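Local atomic coordinates of DNA polymerase III subunit delta (Bacillus subtilis, PDB entry 3ZH9), a protein that probably opens the ring of the beta subunit dimer, as part of the tau-delta-delta' complex that uses ATP to load this sliding ring onto primed DNA for replication. Residues F186-K191 against M209-S214; Q190-F195 against E200-D205; E309-M314 against E330-Q335. One frame throughout, in Å; residues are numbered along the deposited sequence.

Contact 1 (F186-K191 against M209-S214); sequences FQEIQK and MLVARS. With SO4 (sulfate ion), chain H; SO4 (sulfate ion), chain M.
Glu188 and Lys191 reach the backbone of Ala212 and Leu210 through two waters, so the polar link between these segments is carried entirely by solvent. The two side chains form an ion pair on their own helix: NZ of Lys191 donates to OE1 of Glu188 over 2.8 Å, using the syn lone pair of that oxygen. The same NZ donates to a water at 2.7 Å, which in turn donates to the carbonyl O of Leu210. From the other carboxylate oxygen, OE2, a second water runs to the amide N of Ala212, accepting its N-H at 3.1 Å. Through the waters, the ammonium is linked to a carbonyl at the helix end and the carboxylate to an amide just past it, a match of charge that probably favours both bridges.

Beneath this polar layer the packing is modest. The Glu188 chain bends about its CB-CG bond (chi2 -58°), which turns its carboxylate across the Val211 methyls, and OE1 lies 3.8 Å from CG2 of Val211. Leu210 brings CD2 to 3.9 Å from the carbonyl O of Lys191. Farther along, Arg213 holds two sulfates, probably from the crystallisation liquor, one by its backbone N and one in plane at the guanidinium edge through NH2.

Val211, where helical geometry stops, also packs on Leu174 and Leu177 of helix 168-177 and on Leu192 of helix 182-195. Ser214 then N-caps helix 215-227, so that residues 211-214 link helix 204-210 to helix 215-227, beside helix 182-195.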
loop_
_atom_site.group_PDB
_atom_site.type_symbol
_atom_site.label_atom_id
_atom_site.label_comp_id
_atom_site.label_asym_id
_atom_site.label_seq_id
_atom_site.Cartn_x
_atom_site.Cartn_y
_atom_site.Cartn_z
ATOM N N PHE A 186 -8.738 -4.325 -3.427
ATOM C CA PHE A 186 -9.955 -3.578 -3.175
ATOM C C PHE A 186 -10.678 -3.346 -4.496
ATOM O O PHE A 186 -11.866 -3.608 -4.643
ATOM C CB PHE A 186 -9.636 -2.231 -2.491
ATOM C CG PHE A 186 -10.855 -1.406 -2.210
ATOM C CD1 PHE A 186 -11.429 -0.630 -3.205
ATOM C CD2 PHE A 186 -11.440 -1.418 -0.951
ATOM C CE1 PHE A 186 -12.575 0.143 -2.942
ATOM C CE2 PHE A 186 -12.583 -0.665 -0.678
ATOM C CZ PHE A 186 -13.155 0.120 -1.674
ATOM N N GLN A 187 -9.935 -2.856 -5.466
ATOM C CA GLN A 187 -10.473 -2.652 -6.790
ATOM C C GLN A 187 -11.088 -3.928 -7.404
ATOM O O GLN A 187 -12.210 -3.900 -7.915
ATOM C CB GLN A 187 -9.386 -2.072 -7.688
ATOM C CG GLN A 187 -9.777 -1.985 -9.152
ATOM C CD GLN A 187 -8.687 -1.362 -10.009
ATOM O OE1 GLN A 187 -7.731 -0.774 -9.492
ATOM N NE2 GLN A 187 -8.826 -1.490 -11.324
ATOM N N GLU A 188 -10.364 -5.039 -7.360
ATOM C CA GLU A 188 -10.837 -6.265 -7.997
ATOM C C GLU A 188 -12.022 -6.869 -7.239
ATOM O O GLU A 188 -12.936 -7.419 -7.850
ATOM C CB GLU A 188 -9.705 -7.297 -8.138
ATOM C CG GLU A 188 -8.528 -6.833 -8.983
ATOM C CD GLU A 188 -8.916 -6.423 -10.419
ATOM O OE1 GLU A 188 -9.963 -6.867 -10.931
ATOM O OE2 GLU A 188 -8.160 -5.651 -11.041
ATOM N N ILE A 189 -11.998 -6.787 -5.910
ATOM C CA ILE A 189 -13.149 -7.233 -5.122
ATOM C C ILE A 189 -14.422 -6.437 -5.489
ATOM O O ILE A 189 -15.485 -7.015 -5.675
ATOM C CB ILE A 189 -12.873 -7.182 -3.599
ATOM C CG1 ILE A 189 -11.953 -8.341 -3.175
ATOM C CG2 ILE A 189 -14.185 -7.203 -2.815
ATOM C CD1 ILE A 189 -12.559 -9.743 -3.337
ATOM N N GLN A 190 -14.313 -5.121 -5.635
ATOM C CA GLN A 190 -15.478 -4.318 -6.053
ATOM C C GLN A 190 -15.987 -4.721 -7.436
ATOM O O GLN A 190 -17.202 -4.758 -7.696
ATOM C CB GLN A 190 -15.149 -2.821 -6.062
ATOM C CG GLN A 190 -14.781 -2.227 -4.681
ATOM C CD GLN A 190 -15.880 -2.370 -3.626
ATOM O OE1 GLN A 190 -17.046 -2.644 -3.934
ATOM N NE2 GLN A 190 -15.507 -2.171 -2.371
ATOM N N LYS A 191 -15.056 -4.988 -8.340
ATOM C CA LYS A 191 -15.424 -5.430 -9.679
ATOM C C LYS A 191 -16.089 -6.786 -9.606
ATOM O O LYS A 191 -17.074 -7.035 -10.302
ATOM C CB LYS A 191 -14.198 -5.509 -10.583
ATOM C CG LYS A 191 -13.755 -4.163 -11.145
ATOM C CD LYS A 191 -12.321 -4.245 -11.694
ATOM C CE LYS A 191 -12.241 -5.253 -12.827
ATOM N NZ LYS A 191 -10.826 -5.534 -13.227
ATOM N N MET A 209 -11.636 -15.750 -14.372
ATOM C CA MET A 209 -12.130 -15.247 -15.649
ATOM C C MET A 209 -12.046 -13.726 -15.696
ATOM O O MET A 209 -11.737 -13.145 -16.734
ATOM C CB MET A 209 -13.537 -15.756 -15.982
ATOM C CG MET A 209 -14.661 -15.169 -15.167
ATOM S SD MET A 209 -16.285 -15.858 -15.676
ATOM C CE MET A 209 -16.123 -17.537 -15.084
ATOM N N LEU A 210 -12.279 -13.082 -14.563
ATOM C CA LEU A 210 -12.398 -11.628 -14.592
ATOM C C LEU A 210 -11.077 -10.893 -14.333
ATOM O O LEU A 210 -10.845 -9.834 -14.905
ATOM C CB LEU A 210 -13.480 -11.155 -13.620
ATOM C CG LEU A 210 -13.894 -9.684 -13.775
ATOM C CD1 LEU A 210 -14.675 -9.440 -15.088
ATOM C CD2 LEU A 210 -14.714 -9.241 -12.573
ATOM N N VAL A 211 -10.204 -11.465 -13.504
ATOM C CA VAL A 211 -9.066 -10.711 -12.958
ATOM C C VAL A 211 -7.784 -11.052 -13.686
ATOM O O VAL A 211 -7.332 -12.204 -13.649
ATOM C CB VAL A 211 -8.852 -10.986 -11.458
ATOM C CG1 VAL A 211 -7.619 -10.238 -10.929
ATOM C CG2 VAL A 211 -10.080 -10.617 -10.641
ATOM N N ALA A 212 -7.202 -10.060 -14.362
ATOM C CA ALA A 212 -5.986 -10.293 -15.137
ATOM C C ALA A 212 -4.745 -10.308 -14.238
ATOM O O ALA A 212 -4.584 -9.456 -13.360
ATOM C CB ALA A 212 -5.827 -9.239 -16.233
ATOM N N ARG A 213 -3.865 -11.272 -14.470
ATOM C CA ARG A 213 -2.581 -11.314 -13.778
ATOM C C ARG A 213 -1.842 -10.018 -14.058
ATOM O O ARG A 213 -1.676 -9.630 -15.211
ATOM C CB ARG A 213 -1.781 -12.510 -14.263
ATOM C CG ARG A 213 -0.633 -12.901 -13.359
ATOM C CD ARG A 213 0.025 -14.193 -13.851
ATOM N NE ARG A 213 -0.871 -15.333 -13.666
ATOM C CZ ARG A 213 -0.732 -16.261 -12.720
ATOM N NH1 ARG A 213 0.286 -16.211 -11.863
ATOM N NH2 ARG A 213 -1.610 -17.250 -12.635
ATOM N N SER A 214 -1.425 -9.323 -13.006
ATOM C CA SER A 214 -0.753 -8.034 -13.179
ATOM C C SER A 214 0.593 -8.177 -13.921
ATOM O O SER A 214 1.231 -9.238 -13.897
ATOM C CB SER A 214 -0.544 -7.334 -11.830
ATOM O OG SER A 214 0.526 -7.926 -11.117
HETATM S S SO4 H . -4.774 -13.429 -17.361
HETATM O O1 SO4 H . -6.088 -14.087 -17.409
HETATM O O2 SO4 H . -4.332 -13.389 -15.972
HETATM O O3 SO4 H . -4.856 -12.060 -17.874
HETATM O O4 SO4 H . -3.834 -14.211 -18.169
HETATM S S SO4 M . -5.250 -17.963 -14.064
HETATM O O1 SO4 M . -5.959 -17.033 -13.165
HETATM O O2 SO4 M . -3.897 -18.210 -13.562
HETATM O O3 SO4 M . -5.151 -17.400 -15.413
HETATM O O4 SO4 M . -5.986 -19.225 -14.149
HETATM O O HOH W 1 -8.036 -7.104 -13.863
HETATM O O HOH W 2 -11.235 -7.282 -15.235
#

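Contact 2 (Q190-F195 against E200-D205). With SO4 (sulfate ion), chain C.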
loop_
_atom_site.group_PDB
_atom_site.type_symbol
_atom_site.label_atom_id
_atom_site.label_comp_id
_atom_site.label_asym_id
_atom_site.label_seq_id
_atom_site.Cartn_x
_atom_site.Cartn_y
_atom_site.Cartn_z
ATOM N N GLN A 190 -14.313 -5.121 -5.635
ATOM C CA GLN A 190 -15.478 -4.318 -6.053
ATOM C C GLN A 190 -15.987 -4.721 -7.436
ATOM O O GLN A 190 -17.202 -4.758 -7.696
ATOM C CB GLN A 190 -15.149 -2.821 -6.062
ATOM C CG GLN A 190 -14.781 -2.227 -4.681
ATOM C CD GLN A 190 -15.880 -2.370 -3.626
ATOM O OE1 GLN A 190 -17.046 -2.644 -3.934
ATOM N NE2 GLN A 190 -15.507 -2.171 -2.371
ATOM N N LYS A 191 -15.056 -4.988 -8.340
ATOM C CA LYS A 191 -15.424 -5.430 -9.679
ATOM C C LYS A 191 -16.089 -6.786 -9.606
ATOM O O LYS A 191 -17.074 -7.035 -10.302
ATOM C CB LYS A 191 -14.198 -5.509 -10.583
ATOM C CG LYS A 191 -13.755 -4.163 -11.145
ATOM C CD LYS A 191 -12.321 -4.245 -11.694
ATOM C CE LYS A 191 -12.241 -5.253 -12.827
ATOM N NZ LYS A 191 -10.826 -5.534 -13.227
ATOM N N LEU A 192 -15.556 -7.662 -8.756
ATOM C CA LEU A 192 -16.095 -9.019 -8.645
ATOM C C LEU A 192 -17.485 -9.005 -8.027
ATOM O O LEU A 192 -18.351 -9.741 -8.470
ATOM C CB LEU A 192 -15.152 -9.949 -7.871
ATOM C CG LEU A 192 -13.875 -10.395 -8.623
ATOM C CD1 LEU A 192 -12.721 -10.803 -7.678
ATOM C CD2 LEU A 192 -14.214 -11.543 -9.601
ATOM N N CYS A 193 -17.692 -8.175 -7.005
ATOM C CA CYS A 193 -18.995 -8.104 -6.353
ATOM C C CYS A 193 -20.071 -7.671 -7.333
ATOM O O CYS A 193 -21.158 -8.214 -7.314
ATOM C CB CYS A 193 -18.964 -7.174 -5.134
ATOM S SG CYS A 193 -17.976 -7.823 -3.768
ATOM N N THR A 194 -19.748 -6.708 -8.199
ATOM C CA THR A 194 -20.655 -6.261 -9.256
ATOM C C THR A 194 -20.875 -7.367 -10.274
ATOM O O THR A 194 -22.011 -7.690 -10.625
ATOM C CB THR A 194 -20.106 -5.016 -9.982
ATOM O OG1 THR A 194 -19.979 -3.940 -9.047
ATOM C CG2 THR A 194 -21.043 -4.582 -11.129
ATOM N N PHE A 195 -19.779 -7.968 -10.718
ATOM C CA PHE A 195 -19.796 -9.016 -11.747
ATOM C C PHE A 195 -20.748 -10.168 -11.444
ATOM O O PHE A 195 -21.474 -10.611 -12.324
ATOM C CB PHE A 195 -18.385 -9.577 -11.966
ATOM C CG PHE A 195 -18.311 -10.617 -13.061
ATOM C CD1 PHE A 195 -18.476 -10.257 -14.384
ATOM C CD2 PHE A 195 -18.082 -11.950 -12.768
ATOM C CE1 PHE A 195 -18.413 -11.199 -15.387
ATOM C CE2 PHE A 195 -18.022 -12.899 -13.780
ATOM C CZ PHE A 195 -18.188 -12.522 -15.077
ATOM N N GLU A 200 -24.184 -14.686 -4.391
ATOM C CA GLU A 200 -23.558 -14.245 -3.153
ATOM C C GLU A 200 -22.052 -14.507 -3.092
ATOM O O GLU A 200 -21.296 -13.721 -2.506
ATOM C CB GLU A 200 -24.229 -14.895 -1.945
ATOM C CG GLU A 200 -23.565 -14.513 -0.635
ATOM C CD GLU A 200 -24.318 -15.025 0.565
ATOM O OE1 GLU A 200 -25.410 -15.606 0.373
ATOM O OE2 GLU A 200 -23.822 -14.839 1.698
ATOM N N GLU A 201 -21.619 -15.608 -3.696
ATOM C CA GLU A 201 -20.238 -16.041 -3.546
ATOM C C GLU A 201 -19.369 -15.779 -4.771
ATOM O O GLU A 201 -19.696 -16.198 -5.881
ATOM C CB GLU A 201 -20.165 -17.524 -3.187
ATOM C CG GLU A 201 -18.735 -17.997 -2.973
ATOM C CD GLU A 201 -18.620 -19.500 -2.769
ATOM O OE1 GLU A 201 -19.661 -20.157 -2.557
ATOM O OE2 GLU A 201 -17.483 -20.022 -2.817
ATOM N N ILE A 202 -18.259 -15.080 -4.560
ATOM C CA ILE A 202 -17.220 -14.987 -5.577
ATOM C C ILE A 202 -16.478 -16.334 -5.617
ATOM O O ILE A 202 -15.813 -16.713 -4.647
ATOM C CB ILE A 202 -16.227 -13.845 -5.253
ATOM C CG1 ILE A 202 -16.959 -12.495 -5.156
ATOM C CG2 ILE A 202 -15.077 -13.797 -6.269
ATOM C CD1 ILE A 202 -16.082 -11.399 -4.542
ATOM N N THR A 203 -16.619 -17.058 -6.727
ATOM C CA THR A 203 -15.933 -18.334 -6.915
ATOM C C THR A 203 -14.515 -18.143 -7.464
ATOM O O THR A 203 -14.164 -17.057 -7.928
ATOM C CB THR A 203 -16.701 -19.265 -7.875
ATOM O OG1 THR A 203 -16.644 -18.748 -9.211
ATOM C CG2 THR A 203 -18.167 -19.430 -7.445
ATOM N N LEU A 204 -13.710 -19.199 -7.394
ATOM C CA LEU A 204 -12.375 -19.198 -7.971
ATOM C C LEU A 204 -12.491 -18.976 -9.477
ATOM O O LEU A 204 -11.701 -18.256 -10.068
ATOM C CB LEU A 204 -11.665 -20.525 -7.703
ATOM C CG LEU A 204 -10.266 -20.657 -8.327
ATOM C CD1 LEU A 204 -9.316 -19.651 -7.691
ATOM C CD2 LEU A 204 -9.714 -22.069 -8.191
ATOM N N ASP A 205 -13.481 -19.601 -10.099
ATOM C CA ASP A 205 -13.727 -19.378 -11.522
ATOM C C ASP A 205 -14.007 -17.902 -11.851
ATOM O O ASP A 205 -13.524 -17.399 -12.860
ATOM C CB ASP A 205 -14.881 -20.254 -12.023
ATOM C CG ASP A 205 -14.465 -21.700 -12.287
ATOM O OD1 ASP A 205 -13.262 -21.976 -12.507
ATOM O OD2 ASP A 205 -15.363 -22.564 -12.299
HETATM S S SO4 C . -24.664 -18.154 -4.621
HETATM O O1 SO4 C . -25.731 -17.155 -4.557
HETATM O O2 SO4 C . -24.939 -19.268 -3.715
HETATM O O3 SO4 C . -23.405 -17.525 -4.239
HETATM O O4 SO4 C . -24.559 -18.683 -5.979
#
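Leu192 and Ile202 meet at about a right angle, with CD1 of Ile202 lying 3.7 Å from CB of Leu192. CD1 and CD2 of Leu192 both lie 4.1 Å from CG2 of Ile202, so the leucine fork closes on that one methyl. The neighbouring Cys193 adds its sulfur, SG, at 4.1 Å from CD1 of Ile202. In Ile202 the CG1 arm runs beside the backbone N (chi1 -59°), which carries CD1 to the helix while CG2 is left for the leucine methyls.

Ile202 sits on a short, weakly bonded strand, 201-202, that runs parallel to strand 165-166. This small two-stranded sheet lies among the helices that follow the parallel five-stranded domain, a placement consistent with a lid-like domain of the AAA+ fold, as in related loader subunits.

The strand is held by backbone bonds between Glu200 and Ile202 and Thr165, and Ile202 also packs on Ile166 and Ile196. A sulfate, probably from the crystallisation liquor, takes up the amides of Glu200 and Glu201. The hydroxyl of Thr194 donates to the carbonyl O of Gln190, from the face opposite its own amide N-H. Beyond the strand, Thr203 N-caps helix 204-210 through Asp206 N.

Contact 3 (E309-M314 against E330-Q335)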
loop_
_atom_site.group_PDB
_atom_site.type_symbol
_atom_site.label_atom_id
_atom_site.label_comp_id
_atom_site.label_asym_id
_atom_site.label_seq_id
_atom_site.Cartn_x
_atom_site.Cartn_y
_atom_site.Cartn_z
ATOM N N GLU A 309 23.926 -4.987 -14.359
ATOM C CA GLU A 309 24.693 -4.204 -15.319
ATOM C C GLU A 309 24.240 -4.485 -16.763
ATOM O O GLU A 309 24.092 -3.566 -17.554
ATOM C CB GLU A 309 26.203 -4.434 -15.143
ATOM C CG GLU A 309 27.079 -3.763 -16.218
ATOM C CD GLU A 309 26.947 -2.243 -16.255
ATOM O OE1 GLU A 309 26.319 -1.666 -15.345
ATOM O OE2 GLU A 309 27.481 -1.617 -17.196
ATOM N N GLN A 310 24.003 -5.752 -17.096
ATOM C CA GLN A 310 23.424 -6.091 -18.393
ATOM C C GLN A 310 22.154 -5.286 -18.655
ATOM O O GLN A 310 21.931 -4.796 -19.768
ATOM C CB GLN A 310 23.096 -7.587 -18.469
ATOM C CG GLN A 310 24.307 -8.483 -18.635
ATOM C CD GLN A 310 23.951 -9.962 -18.542
ATOM O OE1 GLN A 310 22.862 -10.320 -18.110
ATOM N NE2 GLN A 310 24.875 -10.822 -18.951
ATOM N N LEU A 311 21.315 -5.141 -17.636
ATOM C CA LEU A 311 20.075 -4.392 -17.820
ATOM C C LEU A 311 20.291 -2.890 -17.985
ATOM O O LEU A 311 19.551 -2.247 -18.715
ATOM C CB LEU A 311 19.063 -4.681 -16.714
ATOM C CG LEU A 311 18.457 -6.090 -16.759
ATOM C CD1 LEU A 311 17.859 -6.478 -15.395
ATOM C CD2 LEU A 311 17.416 -6.208 -17.875
ATOM N N ALA A 312 21.299 -2.330 -17.316
ATOM C CA ALA A 312 21.599 -0.905 -17.477
ATOM C C ALA A 312 22.110 -0.649 -18.886
ATOM O O ALA A 312 21.761 0.349 -19.516
ATOM C CB ALA A 312 22.634 -0.433 -16.446
ATOM N N VAL A 313 22.943 -1.557 -19.379
ATOM C CA VAL A 313 23.424 -1.455 -20.745
ATOM C C VAL A 313 22.247 -1.516 -21.711
ATOM O O VAL A 313 22.163 -0.716 -22.640
ATOM C CB VAL A 313 24.463 -2.546 -21.102
ATOM C CG1 VAL A 313 24.785 -2.488 -22.603
ATOM C CG2 VAL A 313 25.745 -2.360 -20.289
ATOM N N MET A 314 21.328 -2.451 -21.486
ATOM C CA MET A 314 20.181 -2.586 -22.383
ATOM C C MET A 314 19.325 -1.328 -22.369
ATOM O O MET A 314 18.804 -0.898 -23.403
ATOM C CB MET A 314 19.330 -3.791 -21.998
ATOM C CG MET A 314 18.127 -3.988 -22.911
ATOM S SD MET A 314 17.095 -5.334 -22.306
ATOM C CE MET A 314 18.295 -6.660 -22.324
ATOM N N GLU A 330 15.143 -10.348 -26.153
ATOM C CA GLU A 330 15.223 -11.772 -26.462
ATOM C C GLU A 330 16.608 -12.322 -26.127
ATOM O O GLU A 330 16.726 -13.349 -25.467
ATOM C CB GLU A 330 14.913 -12.028 -27.946
ATOM C CG GLU A 330 13.427 -12.108 -28.290
ATOM C CD GLU A 330 13.180 -12.202 -29.796
ATOM O OE1 GLU A 330 14.160 -12.094 -30.569
ATOM O OE2 GLU A 330 12.006 -12.375 -30.200
ATOM N N LEU A 331 17.649 -11.642 -26.606
ATOM C CA LEU A 331 19.034 -12.033 -26.334
ATOM C C LEU A 331 19.327 -12.113 -24.835
ATOM O O LEU A 331 19.841 -13.124 -24.351
ATOM C CB LEU A 331 20.004 -11.063 -27.014
ATOM C CG LEU A 331 19.949 -11.074 -28.541
ATOM C CD1 LEU A 331 20.742 -9.914 -29.128
ATOM C CD2 LEU A 331 20.434 -12.411 -29.094
ATOM N N PHE A 332 18.990 -11.049 -24.109
ATOM C CA PHE A 332 19.129 -11.022 -22.651
ATOM C C PHE A 332 18.489 -12.242 -21.979
ATOM O O PHE A 332 19.131 -12.953 -21.195
ATOM C CB PHE A 332 18.515 -9.742 -22.085
ATOM C CG PHE A 332 18.423 -9.727 -20.573
ATOM C CD1 PHE A 332 19.562 -9.535 -19.793
ATOM C CD2 PHE A 332 17.201 -9.910 -19.937
ATOM C CE1 PHE A 332 19.480 -9.540 -18.403
ATOM C CE2 PHE A 332 17.109 -9.907 -18.542
ATOM C CZ PHE A 332 18.249 -9.719 -17.776
ATOM N N LEU A 333 17.220 -12.485 -22.290
ATOM C CA LEU A 333 16.500 -13.574 -21.660
ATOM C C LEU A 333 17.107 -14.927 -22.049
ATOM O O LEU A 333 17.167 -15.851 -21.233
ATOM C CB LEU A 333 15.005 -13.507 -22.010
ATOM C CG LEU A 333 14.270 -12.262 -21.483
ATOM C CD1 LEU A 333 12.830 -12.190 -21.976
ATOM C CD2 LEU A 333 14.300 -12.203 -19.957
ATOM N N LEU A 334 17.557 -15.040 -23.297
ATOM C CA LEU A 334 18.229 -16.257 -23.750
ATOM C C LEU A 334 19.555 -16.475 -23.007
ATOM O O LEU A 334 19.814 -17.569 -22.510
ATOM C CB LEU A 334 18.432 -16.250 -25.272
ATOM C CG LEU A 334 17.139 -16.378 -26.086
ATOM C CD1 LEU A 334 17.416 -16.335 -27.579
ATOM C CD2 LEU A 334 16.368 -17.647 -25.712
ATOM N N GLN A 335 20.384 -15.439 -22.922
ATOM C CA GLN A 335 21.579 -15.504 -22.077
ATOM C C GLN A 335 21.236 -16.063 -20.687
ATOM O O GLN A 335 21.851 -17.026 -20.235
ATOM C CB GLN A 335 22.238 -14.128 -21.949
#
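The ring of Phe332 has a leucine methyl over one face and an amide oxygen at its edge. CD2 of Leu311 stands 3.9 Å from the ring centroid of Phe332, 21° off the normal, a CH-pi contact displaced toward the rim. The closest ring atom is CZ of Phe332, 3.6 Å from that methyl. At the edge, near the ring plane, OE1 of Gln310 comes to 3.5 Å from CE1 of Phe332. The amide and ring planes are 84° apart; because OE1 lies near the ring plane, it meets the rim hydrogens, at most a weak electrostatic attraction.

Met314 is the third contributor: its chain runs out extended and bends only at the sulfur, bringing CE obliquely to the base of the ring. The modelled separation there is too short to carry weight, so only the general placement matters. The Phe332 side chain leaves its helix opposite the backbone N (chi1 171°), which sends the ring across to Leu311.

The axes of the two segments are 11.4 Å apart and run antiparallel, a spacing bridged here by the Phe332 ring. Farther in, Leu311 and Met314 pack on Met252 of helix 248-269, with Ile255 and Phe259 also touching Leu311, while Leu333 packs on Phe238 of helix 231-243. Helices 301-319 and 325-338, consecutive and antiparallel, form a helical hairpin with the ring packed in its interface, part of the helical C-terminal domain, which in related loaders contributes to the collar that holds the subunits together.

In the fold
Contacts 1 and 2 are neighbours, with centres about 9 Å apart; both draw on helices 182-195 and 204-210 and share Gln190 and Lys191. They join directly where CD2 of Leu210 meets CB of Phe195 at 3.7 Å. Contact 2 is buried, and only apolar side-chain packing joins its segments, whereas contact 1 is only partly buried and relies on two waters that join an intrahelical ion pair to the backbone of the other segment. Contact 3 stands apart in the C-terminal helices, its centre about 32 Å from that of contact 1 and 40 Å from that of contact 2. It resembles contact 2 in being buried, but sets an aromatic ring between two helices.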